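Putative exported protein (Bacteroides fragilis NCTC 9343, PDB 3IEE) is of unknown function, an all-helical protein probably exported as a lipoprotein. Local coordinates at residues A69-P81 with L93-T105. Sequence-based numbering, arbitrary orientation.
Sequences AVVSKDSAIVLNP and LKQNYTGLFQART. With EDO (1,2-ethanediol), chain G.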
loop_
_atom_site.group_PDB
_atom_site.type_symbol
_atom_site.label_atom_id
_atom_site.label_comp_id
_atom_site.label_asym_id
_atom_site.label_seq_id
_atom_site.Cartn_x
_atom_site.Cartn_y
_atom_site.Cartn_z
ATOM N N ALA A 69 -5.152 10.864 14.367
ATOM C CA ALA A 69 -4.331 9.662 14.168
ATOM C C ALA A 69 -4.966 8.571 15.011
ATOM O O ALA A 69 -5.079 8.735 16.246
ATOM C CB ALA A 69 -2.891 9.893 14.623
ATOM N N VAL A 70 -5.377 7.486 14.365
ATOM C CA VAL A 70 -5.910 6.322 15.100
ATOM C C VAL A 70 -4.818 5.597 15.910
ATOM O O VAL A 70 -3.647 5.573 15.533
ATOM C CB VAL A 70 -6.648 5.301 14.161
ATOM C CG1 VAL A 70 -7.852 6.003 13.464
ATOM C CG2 VAL A 70 -5.679 4.620 13.156
ATOM N N VAL A 71 -5.231 5.018 17.022
ATOM C CA VAL A 71 -4.336 4.236 17.871
ATOM C C VAL A 71 -3.923 2.994 17.096
ATOM O O VAL A 71 -4.742 2.362 16.406
ATOM C CB VAL A 71 -5.019 3.787 19.217
ATOM C CG1 VAL A 71 -6.259 2.918 18.949
ATOM C CG2 VAL A 71 -4.040 3.031 20.099
ATOM N N SER A 72 -2.646 2.664 17.218
ATOM C CA SER A 72 -2.075 1.485 16.595
ATOM C C SER A 72 -2.763 0.215 17.115
ATOM O O SER A 72 -2.893 0.039 18.341
ATOM C CB SER A 72 -0.579 1.443 16.918
ATOM O OG SER A 72 0.023 0.251 16.450
ATOM N N LYS A 73 -3.178 -0.667 16.199
ATOM C CA LYS A 73 -3.756 -1.976 16.536
ATOM C C LYS A 73 -2.782 -3.060 16.093
ATOM O O LYS A 73 -2.018 -2.848 15.134
ATOM C CB LYS A 73 -5.091 -2.188 15.805
ATOM C CG LYS A 73 -6.202 -1.158 16.164
ATOM C CD LYS A 73 -7.338 -1.222 15.110
ATOM C CE LYS A 73 -8.189 0.072 15.105
ATOM N NZ LYS A 73 -9.626 -0.207 14.805
ATOM N N ASP A 74 -2.768 -4.196 16.791
ATOM C CA ASP A 74 -1.992 -5.372 16.358
ATOM C C ASP A 74 -0.477 -5.142 16.250
ATOM O O ASP A 74 0.238 -5.929 15.596
ATOM C CB ASP A 74 -2.557 -5.972 15.060
ATOM C CG ASP A 74 -3.869 -6.726 15.252
ATOM O OD1 ASP A 74 -4.171 -7.176 16.395
ATOM O OD2 ASP A 74 -4.562 -6.924 14.220
ATOM N N SER A 75 0.019 -4.128 16.958
ATOM C CA SER A 75 1.463 -3.877 17.053
ATOM C C SER A 75 2.195 -5.082 17.651
ATOM O O SER A 75 3.326 -5.368 17.225
ATOM C CB SER A 75 1.773 -2.600 17.844
ATOM O OG SER A 75 1.563 -2.764 19.240
ATOM N N ALA A 76 1.519 -5.835 18.527
ATOM C CA ALA A 76 2.097 -7.056 19.171
ATOM C C ALA A 76 2.379 -8.137 18.121
ATOM O O ALA A 76 3.333 -8.909 18.225
ATOM C CB ALA A 76 1.150 -7.620 20.256
ATOM N N ILE A 77 1.556 -8.181 17.087
ATOM C CA ILE A 77 1.720 -9.177 16.076
ATOM C C ILE A 77 2.812 -8.727 15.116
ATOM O O ILE A 77 3.768 -9.470 14.864
ATOM C CB ILE A 77 0.392 -9.429 15.365
ATOM C CG1 ILE A 77 -0.651 -9.879 16.399
ATOM C CG2 ILE A 77 0.566 -10.446 14.219
ATOM C CD1 ILE A 77 -2.072 -10.093 15.843
ATOM N N VAL A 78 2.692 -7.511 14.579
ATOM C CA VAL A 78 3.611 -7.117 13.483
ATOM C C VAL A 78 5.057 -6.888 13.964
ATOM O O VAL A 78 6.018 -7.082 13.214
ATOM C CB VAL A 78 3.076 -5.910 12.707
ATOM C CG1 VAL A 78 1.755 -6.250 12.024
ATOM C CG2 VAL A 78 2.895 -4.683 13.616
ATOM N N LEU A 79 5.210 -6.495 15.218
ATOM C CA LEU A 79 6.564 -6.299 15.754
ATOM C C LEU A 79 7.190 -7.624 16.174
ATOM O O LEU A 79 8.341 -7.631 16.593
ATOM C CB LEU A 79 6.592 -5.338 16.938
ATOM C CG LEU A 79 6.293 -3.852 16.588
ATOM C CD1 LEU A 79 6.001 -3.002 17.872
ATOM C CD2 LEU A 79 7.493 -3.301 15.778
ATOM N N ASN A 80 6.429 -8.718 16.107
ATOM C CA ASN A 80 6.942 -10.017 16.527
ATOM C C ASN A 80 6.759 -11.088 15.457
ATOM O O ASN A 80 6.105 -12.086 15.702
ATOM C CB ASN A 80 6.326 -10.421 17.868
ATOM C CG ASN A 80 6.724 -9.475 18.962
ATOM O OD1 ASN A 80 7.883 -9.491 19.394
ATOM N ND2 ASN A 80 5.788 -8.597 19.389
ATOM N N PRO A 81 7.347 -10.882 14.271
ATOM C CA PRO A 81 7.178 -11.898 13.237
ATOM C C PRO A 81 7.742 -13.225 13.754
ATOM O O PRO A 81 8.763 -13.242 14.464
ATOM C CB PRO A 81 8.006 -11.363 12.049
ATOM C CG PRO A 81 9.020 -10.464 12.676
ATOM C CD PRO A 81 8.262 -9.817 13.832
ATOM N N LEU A 93 11.796 -6.896 9.054
ATOM C CA LEU A 93 10.381 -6.535 9.341
ATOM C C LEU A 93 10.233 -5.684 10.598
ATOM O O LEU A 93 9.613 -4.622 10.565
ATOM C CB LEU A 93 9.525 -7.821 9.446
ATOM C CG LEU A 93 9.319 -8.561 8.133
ATOM C CD1 LEU A 93 8.712 -9.946 8.494
ATOM C CD2 LEU A 93 8.422 -7.762 7.179
ATOM N N LYS A 94 10.844 -6.116 11.720
ATOM C CA LYS A 94 10.854 -5.362 12.941
ATOM C C LYS A 94 11.424 -3.935 12.745
ATOM O O LYS A 94 10.851 -2.977 13.240
ATOM C CB LYS A 94 11.624 -6.100 14.060
ATOM C CG LYS A 94 10.882 -7.341 14.526
ATOM C CD LYS A 94 11.575 -8.028 15.733
ATOM C CE LYS A 94 12.867 -8.708 15.303
ATOM N NZ LYS A 94 13.641 -9.319 16.480
ATOM N N GLN A 95 12.520 -3.829 11.990
ATOM C CA GLN A 95 13.176 -2.544 11.737
ATOM C C GLN A 95 12.272 -1.582 10.976
ATOM O O GLN A 95 12.168 -0.410 11.321
ATOM C CB GLN A 95 14.403 -2.856 10.923
ATOM C CG GLN A 95 15.385 -1.800 10.631
ATOM C CD GLN A 95 16.512 -2.444 9.820
ATOM O OE1 GLN A 95 17.288 -3.256 10.354
ATOM N NE2 GLN A 95 16.540 -2.167 8.509
ATOM N N ASN A 96 11.615 -2.093 9.924
ATOM C CA ASN A 96 10.731 -1.263 9.114
ATOM C C ASN A 96 9.484 -0.848 9.927
ATOM O O ASN A 96 9.060 0.322 9.876
ATOM C CB ASN A 96 10.372 -1.977 7.797
ATOM C CG ASN A 96 11.435 -1.808 6.704
ATOM O OD1 ASN A 96 11.551 -0.749 6.053
ATOM N ND2 ASN A 96 12.229 -2.829 6.516
ATOM N N TYR A 97 8.874 -1.768 10.657
ATOM C CA TYR A 97 7.721 -1.400 11.507
ATOM C C TYR A 97 8.122 -0.390 12.571
ATOM O O TYR A 97 7.397 0.586 12.830
ATOM C CB TYR A 97 7.104 -2.642 12.124
ATOM C CG TYR A 97 6.039 -3.265 11.270
ATOM C CD1 TYR A 97 4.852 -2.575 10.995
ATOM C CD2 TYR A 97 6.234 -4.521 10.669
ATOM C CE1 TYR A 97 3.855 -3.098 10.212
ATOM C CE2 TYR A 97 5.234 -5.066 9.886
ATOM C CZ TYR A 97 4.043 -4.358 9.643
ATOM O OH TYR A 97 3.051 -4.920 8.875
ATOM N N THR A 98 9.265 -0.628 13.191
ATOM C CA THR A 98 9.743 0.272 14.262
ATOM C C THR A 98 9.940 1.684 13.690
ATOM O O THR A 98 9.472 2.678 14.288
ATOM C CB THR A 98 11.003 -0.273 14.950
ATOM O OG1 THR A 98 10.675 -1.512 15.590
ATOM C CG2 THR A 98 11.525 0.731 16.016
ATOM N N GLY A 99 10.592 1.754 12.533
ATOM C CA GLY A 99 10.808 3.011 11.821
ATOM C C GLY A 99 9.535 3.700 11.410
ATOM O O GLY A 99 9.407 4.937 11.503
ATOM N N LEU A 100 8.564 2.924 10.943
ATOM C CA LEU A 100 7.261 3.456 10.597
ATOM C C LEU A 100 6.554 4.075 11.803
ATOM O O LEU A 100 6.061 5.228 11.734
ATOM C CB LEU A 100 6.386 2.318 10.002
ATOM C CG LEU A 100 4.934 2.722 9.724
ATOM C CD1 LEU A 100 4.792 4.016 8.914
ATOM C CD2 LEU A 100 4.202 1.590 9.057
ATOM N N PHE A 101 6.509 3.339 12.910
ATOM C CA PHE A 101 5.785 3.811 14.084
ATOM C C PHE A 101 6.468 5.086 14.610
ATOM O O PHE A 101 5.789 6.024 15.015
ATOM C CB PHE A 101 5.667 2.736 15.173
ATOM C CG PHE A 101 4.707 1.602 14.828
ATOM C CD1 PHE A 101 3.387 1.847 14.474
ATOM C CD2 PHE A 101 5.116 0.284 14.946
ATOM C CE1 PHE A 101 2.513 0.767 14.173
ATOM C CE2 PHE A 101 4.276 -0.757 14.648
ATOM C CZ PHE A 101 2.969 -0.531 14.258
ATOM N N GLN A 102 7.790 5.138 14.512
ATOM C CA GLN A 102 8.567 6.317 14.981
ATOM C C GLN A 102 8.299 7.530 14.083
ATOM O O GLN A 102 8.034 8.622 14.590
ATOM C CB GLN A 102 10.073 6.018 15.051
ATOM C CG GLN A 102 10.487 5.181 16.293
ATOM C CD GLN A 102 12.005 4.912 16.438
ATOM O OE1 GLN A 102 12.830 5.570 15.805
ATOM N NE2 GLN A 102 12.353 3.925 17.274
ATOM N N ALA A 103 8.339 7.328 12.759
ATOM C CA ALA A 103 8.073 8.418 11.817
ATOM C C ALA A 103 6.666 8.960 11.971
ATOM O O ALA A 103 6.458 10.182 11.914
ATOM C CB ALA A 103 8.372 8.019 10.370
ATOM N N ARG A 104 5.709 8.069 12.232
ATOM C CA ARG A 104 4.318 8.448 12.377
ATOM C C ARG A 104 4.097 9.256 13.667
ATOM O O ARG A 104 3.408 10.274 13.635
ATOM C CB ARG A 104 3.464 7.185 12.344
ATOM C CG ARG A 104 1.991 7.417 12.404
ATOM C CD ARG A 104 1.244 6.105 12.174
ATOM N NE ARG A 104 -0.206 6.316 12.255
ATOM C CZ ARG A 104 -0.876 6.373 13.389
ATOM N NH1 ARG A 104 -0.246 6.192 14.532
ATOM N NH2 ARG A 104 -2.178 6.571 13.372
ATOM N N THR A 105 4.698 8.793 14.769
ATOM C CA THR A 105 4.711 9.516 16.050
ATOM C C THR A 105 5.191 10.936 15.882
ATOM O O THR A 105 4.508 11.892 16.294
ATOM C CB THR A 105 5.586 8.791 17.086
ATOM O OG1 THR A 105 5.051 7.482 17.280
ATOM C CG2 THR A 105 5.584 9.589 18.420
HETATM C C1 EDO G . 13.272 -12.107 15.418
HETATM O O1 EDO G . 12.707 -11.726 16.662
HETATM C C2 EDO G . 14.680 -12.645 15.528
HETATM O O2 EDO G . 15.411 -12.307 14.329
HETATM O O HOH W 1 -1.272 6.692 17.226
#
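L93 and P81, both buried, meet through CD1 of the leucine and CB of the proline, and L93 also touches I150 of helix 123-162. One residue on, K94 passes over L79 O and across the P81 ring, CG lying 3.3 Å from L79 O and also touching P81 CD. A bend in the chain at chi3 brings NZ to O1 of a 1,2-ethanediol molecule, to which it donates at 2.6 Å; the diol was probably acquired from the crystallisation liquor. Y97 supplies a flat surface for V78, whose CB sits over one face, offset toward the rim and 3.7 Å from the ring centroid, in a CH-pi contact. CG1 of V78 lies near CZ and OH and CG2 near CD1 and CE1, so the valine spreads over that one face. The hydroxyl bonds to S33 OG, and V78 O to Y29 OH, which ties both partners to helix 17-40. Next to them, L79 CD2 touches both Y97 CB and T98 OG1; that hydroxyl is already bonded to K94 O. F101 is met differently, with V78 CG2 and L79 CG at its edge and S72 OG 3.4 Å from CE1. R104 starts with CG anti to its backbone N (chi1 -177°) and stays extended to NE, carrying the guanidinium to the loop. NH2 donates to V70 O at 2.8 Å, on a lone pair in the carbonyl plane though bent at hydrogen (144°), and a water joins NH1 to the same oxygen. NE makes a weak bond to M40 O, so R104 links the loop to helix 17-40 as well. Apolar packing and the tyrosine bonds thus seat the short helix 75-78 against helix 87-119, while one arginine, gripping a single carbonyl directly and through water, fixes the loop before it.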